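Long-range contact in alanine racemase 1 (Caldanaerobacter subterraneus subsp. tengcongensis MB4, PDB 4Y2W), which belongs to the alanine racemase family, two-domain proteins that join an N-terminal TIM-type barrel to a C-terminal, mainly beta domain: residues Glu246-Leu257 with Val329-Thr340. The protein carries 1 engineered substitution. Numbering follows the deposited sequence.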
# COMPACT_ATOMS: atom_id res chain seq x y z
N GLU A 246 -11.17 -14.32 13.92
CA GLU A 246 -10.40 -13.91 12.74
C GLU A 246 -11.27 -13.04 11.85
O GLU A 246 -12.36 -13.45 11.45
CB GLU A 246 -9.93 -15.15 11.98
CG GLU A 246 -8.81 -14.90 10.99
CD GLU A 246 -8.34 -16.17 10.33
OE1 GLU A 246 -7.26 -16.67 10.71
OE2 GLU A 246 -9.07 -16.70 9.46
N THR A 247 -10.78 -11.83 11.55
CA THR A 247 -11.55 -10.84 10.80
C THR A 247 -11.14 -10.72 9.33
O THR A 247 -11.96 -10.32 8.50
CB THR A 247 -11.43 -9.44 11.44
OG1 THR A 247 -10.04 -9.11 11.61
CG2 THR A 247 -12.11 -9.42 12.79
N LEU A 248 -9.89 -11.04 9.02
CA LEU A 248 -9.38 -10.93 7.65
C LEU A 248 -8.66 -12.19 7.20
O LEU A 248 -7.84 -12.74 7.94
CB LEU A 248 -8.41 -9.76 7.56
CG LEU A 248 -7.76 -9.52 6.19
CD1 LEU A 248 -7.56 -8.03 5.96
CD2 LEU A 248 -6.44 -10.27 6.03
N ARG A 249 -8.96 -12.64 5.98
CA ARG A 249 -8.18 -13.69 5.33
C ARG A 249 -7.60 -13.18 4.01
O ARG A 249 -8.34 -12.89 3.07
CB ARG A 249 -9.03 -14.93 5.09
CG ARG A 249 -9.50 -15.63 6.35
CD ARG A 249 -9.63 -17.13 6.13
NE ARG A 249 -10.39 -17.44 4.92
CZ ARG A 249 -10.26 -18.53 4.18
NH1 ARG A 249 -9.37 -19.48 4.48
NH2 ARG A 249 -11.02 -18.69 3.10
N PHE A 250 -6.27 -13.06 3.95
CA PHE A 250 -5.57 -12.61 2.75
C PHE A 250 -5.25 -13.85 1.93
O PHE A 250 -4.42 -14.66 2.33
CB PHE A 250 -4.29 -11.86 3.16
CG PHE A 250 -3.60 -11.14 2.04
CD1 PHE A 250 -4.18 -10.96 0.79
CD2 PHE A 250 -2.34 -10.58 2.26
CE1 PHE A 250 -3.52 -10.28 -0.22
CE2 PHE A 250 -1.68 -9.90 1.26
CZ PHE A 250 -2.27 -9.75 0.02
N THR A 251 -5.93 -14.00 0.79
CA THR A 251 -5.86 -15.24 0.01
C THR A 251 -5.55 -15.01 -1.47
O THR A 251 -5.72 -13.90 -1.99
CB THR A 251 -7.19 -16.02 0.12
OG1 THR A 251 -8.19 -15.40 -0.70
CG2 THR A 251 -7.67 -16.07 1.57
N THR A 252 -5.09 -16.07 -2.13
CA THR A 252 -4.87 -16.07 -3.58
C THR A 252 -5.10 -17.47 -4.15
O THR A 252 -5.52 -18.37 -3.43
CB THR A 252 -3.47 -15.56 -3.95
OG1 THR A 252 -3.37 -15.42 -5.37
CG2 THR A 252 -2.39 -16.52 -3.46
N ARG A 253 -4.81 -17.66 -5.44
CA ARG A 253 -5.11 -18.92 -6.11
C ARG A 253 -3.92 -19.48 -6.87
O ARG A 253 -3.02 -18.74 -7.29
CB ARG A 253 -6.27 -18.74 -7.08
CG ARG A 253 -7.57 -18.28 -6.44
CD ARG A 253 -8.26 -19.39 -5.68
NE ARG A 253 -9.22 -18.87 -4.71
CZ ARG A 253 -10.23 -19.55 -4.17
NH1 ARG A 253 -10.46 -20.82 -4.50
NH2 ARG A 253 -11.03 -18.95 -3.30
N VAL A 254 -3.92 -20.80 -7.07
CA VAL A 254 -2.91 -21.44 -7.88
C VAL A 254 -3.22 -21.12 -9.34
O VAL A 254 -4.33 -21.36 -9.82
CB VAL A 254 -2.84 -22.97 -7.65
CG1 VAL A 254 -1.77 -23.59 -8.54
CG2 VAL A 254 -2.55 -23.27 -6.19
N VAL A 255 -2.24 -20.55 -10.02
CA VAL A 255 -2.39 -20.04 -11.37
C VAL A 255 -1.55 -20.84 -12.39
O VAL A 255 -1.83 -20.80 -13.58
CB VAL A 255 -2.04 -18.52 -11.38
CG1 VAL A 255 -1.13 -18.10 -12.53
CG2 VAL A 255 -3.32 -17.69 -11.35
N HIS A 256 -0.55 -21.56 -11.91
CA HIS A 256 0.29 -22.37 -12.79
C HIS A 256 1.01 -23.45 -12.00
O HIS A 256 1.51 -23.19 -10.92
CB HIS A 256 1.31 -21.49 -13.51
CG HIS A 256 2.24 -22.25 -14.40
ND1 HIS A 256 1.80 -23.10 -15.39
CD2 HIS A 256 3.59 -22.27 -14.46
CE1 HIS A 256 2.84 -23.61 -16.02
NE2 HIS A 256 3.94 -23.12 -15.47
N LEU A 257 1.04 -24.67 -12.56
CA LEU A 257 1.79 -25.79 -11.98
C LEU A 257 2.75 -26.37 -13.01
O LEU A 257 2.33 -26.72 -14.12
CB LEU A 257 0.82 -26.88 -11.52
CG LEU A 257 -0.18 -26.51 -10.42
CD1 LEU A 257 -1.35 -27.48 -10.41
CD2 LEU A 257 0.51 -26.47 -9.07
N VAL A 329 -2.96 -31.29 -5.93
CA VAL A 329 -2.93 -29.84 -6.18
C VAL A 329 -3.47 -29.55 -7.57
O VAL A 329 -3.19 -30.28 -8.53
CB VAL A 329 -1.51 -29.26 -6.02
CG1 VAL A 329 -1.49 -27.78 -6.37
CG2 VAL A 329 -1.01 -29.46 -4.59
N GLU A 330 -4.25 -28.47 -7.67
CA GLU A 330 -4.95 -28.13 -8.90
C GLU A 330 -4.94 -26.63 -9.15
O GLU A 330 -4.64 -25.84 -8.25
CB GLU A 330 -6.41 -28.60 -8.80
CG GLU A 330 -6.59 -30.11 -8.87
CD GLU A 330 -8.05 -30.50 -9.05
OE1 GLU A 330 -8.94 -29.72 -8.64
OE2 GLU A 330 -8.30 -31.59 -9.60
N ILE A 331 -5.28 -26.25 -10.37
CA ILE A 331 -5.37 -24.85 -10.75
C ILE A 331 -6.63 -24.28 -10.09
O ILE A 331 -7.72 -24.83 -10.26
CB ILE A 331 -5.48 -24.68 -12.29
CG1 ILE A 331 -4.28 -25.31 -13.01
CG2 ILE A 331 -5.62 -23.21 -12.66
CD1 ILE A 331 -2.93 -24.78 -12.58
N GLY A 332 -6.46 -23.20 -9.33
CA GLY A 332 -7.58 -22.57 -8.65
C GLY A 332 -7.79 -23.03 -7.21
O GLY A 332 -8.80 -22.68 -6.59
N ASP A 333 -6.85 -23.80 -6.68
CA ASP A 333 -6.86 -24.11 -5.25
C ASP A 333 -6.50 -22.84 -4.48
O ASP A 333 -5.63 -22.07 -4.89
CB ASP A 333 -5.87 -25.23 -4.91
CG ASP A 333 -6.36 -26.60 -5.36
OD1 ASP A 333 -7.57 -26.75 -5.63
OD2 ASP A 333 -5.52 -27.52 -5.43
N GLU A 334 -7.19 -22.63 -3.36
CA GLU A 334 -6.97 -21.46 -2.53
C GLU A 334 -5.60 -21.52 -1.86
O GLU A 334 -5.17 -22.58 -1.39
CB GLU A 334 -8.06 -21.37 -1.46
CG GLU A 334 -7.96 -20.17 -0.53
CD GLU A 334 -9.07 -20.16 0.50
OE1 GLU A 334 -9.69 -19.09 0.70
OE2 GLU A 334 -9.34 -21.22 1.10
N VAL A 335 -4.91 -20.37 -1.81
CA VAL A 335 -3.65 -20.25 -1.09
C VAL A 335 -3.77 -19.10 -0.09
O VAL A 335 -3.94 -17.95 -0.49
CB VAL A 335 -2.47 -20.00 -2.04
CG1 VAL A 335 -1.19 -19.76 -1.25
CG2 VAL A 335 -2.30 -21.17 -2.99
N VAL A 336 -3.69 -19.42 1.20
CA VAL A 336 -3.87 -18.42 2.25
C VAL A 336 -2.52 -17.84 2.66
O VAL A 336 -1.57 -18.56 2.96
CB VAL A 336 -4.60 -19.02 3.48
CG1 VAL A 336 -4.70 -18.01 4.61
CG2 VAL A 336 -5.98 -19.50 3.07
N ILE A 337 -2.45 -16.51 2.67
CA ILE A 337 -1.25 -15.76 3.02
C ILE A 337 -1.31 -15.29 4.47
O ILE A 337 -0.32 -15.37 5.20
CB ILE A 337 -1.12 -14.52 2.10
CG1 ILE A 337 -1.17 -14.94 0.63
CG2 ILE A 337 0.17 -13.77 2.41
CD1 ILE A 337 -1.64 -13.85 -0.30
N ILE A 338 -2.48 -14.78 4.85
CA ILE A 338 -2.79 -14.40 6.22
C ILE A 338 -4.13 -15.03 6.57
O ILE A 338 -5.07 -14.92 5.79
CB ILE A 338 -2.93 -12.87 6.39
CG1 ILE A 338 -1.64 -12.16 5.95
CG2 ILE A 338 -3.29 -12.52 7.83
CD1 ILE A 338 -1.77 -10.66 5.89
N GLY A 339 -4.20 -15.69 7.72
CA GLY A 339 -5.45 -16.27 8.19
C GLY A 339 -5.47 -17.79 8.30
O GLY A 339 -4.42 -18.44 8.27
N THR A 340 -6.68 -18.34 8.41
CA THR A 340 -6.90 -19.73 8.78
C THR A 340 -7.24 -20.58 7.56
O THR A 340 -7.84 -20.09 6.61
CB THR A 340 -8.03 -19.84 9.82
OG1 THR A 340 -7.62 -19.20 11.04
CG2 THR A 340 -8.41 -21.29 10.13
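Phe250 packs against Ile337 and Ile338 on the buried face of this antiparallel pairing. With CG turned away from the backbone N (chi1 -170°), the ring lies under Ile337 CD1, 3.9 Å from the Phe250 centroid, in a CH-pi contact. Ile338 CD1 meets the ring edge. Phe250 CB reaches Ile338 CB at 3.6 Å. Both isoleucines can face one residue because the chain forms a classic beta bulge here. Phe250 O accepts two bonds: Ile337 N comes nearly end-on at 2.7 Å, and Ile338 N lies in the carbonyl plane, on a lone pair. Further along the same face Thr252 and Val335 lie side by side, pointing the same way. Beyond the strand, Val254 CG2 touches Val335 CG2. Strand 248-253 thus pairs with strand 334-336 in the mixed sheet of the C-terminal domain; strand 10-14 also pairs with strand 248-260, and Leu301 and Leu303 of strand 300-303 cover Val335. Whereas the Phe250 side is buried and closely packed, the Arg249-Glu334 side is held by charges and partly open to solvent. Arg249 NH2 forms a salt bridge to Glu334 OE1 at 2.8 Å, with guanidinium and carboxylate planes 80° apart; Glu12 is a second partner of NH2. Arg249 NH1 donates in its own plane to Thr340 O at 2.7 Å. Arg253 lays its guanidinium face over Glu334 CB, while its NH1 bonds Gly332 O at 3.3 Å. At the partly exposed end, Thr340 OG1 donates to Glu246 OE1 at 2.6 Å, from above the carboxylate plane.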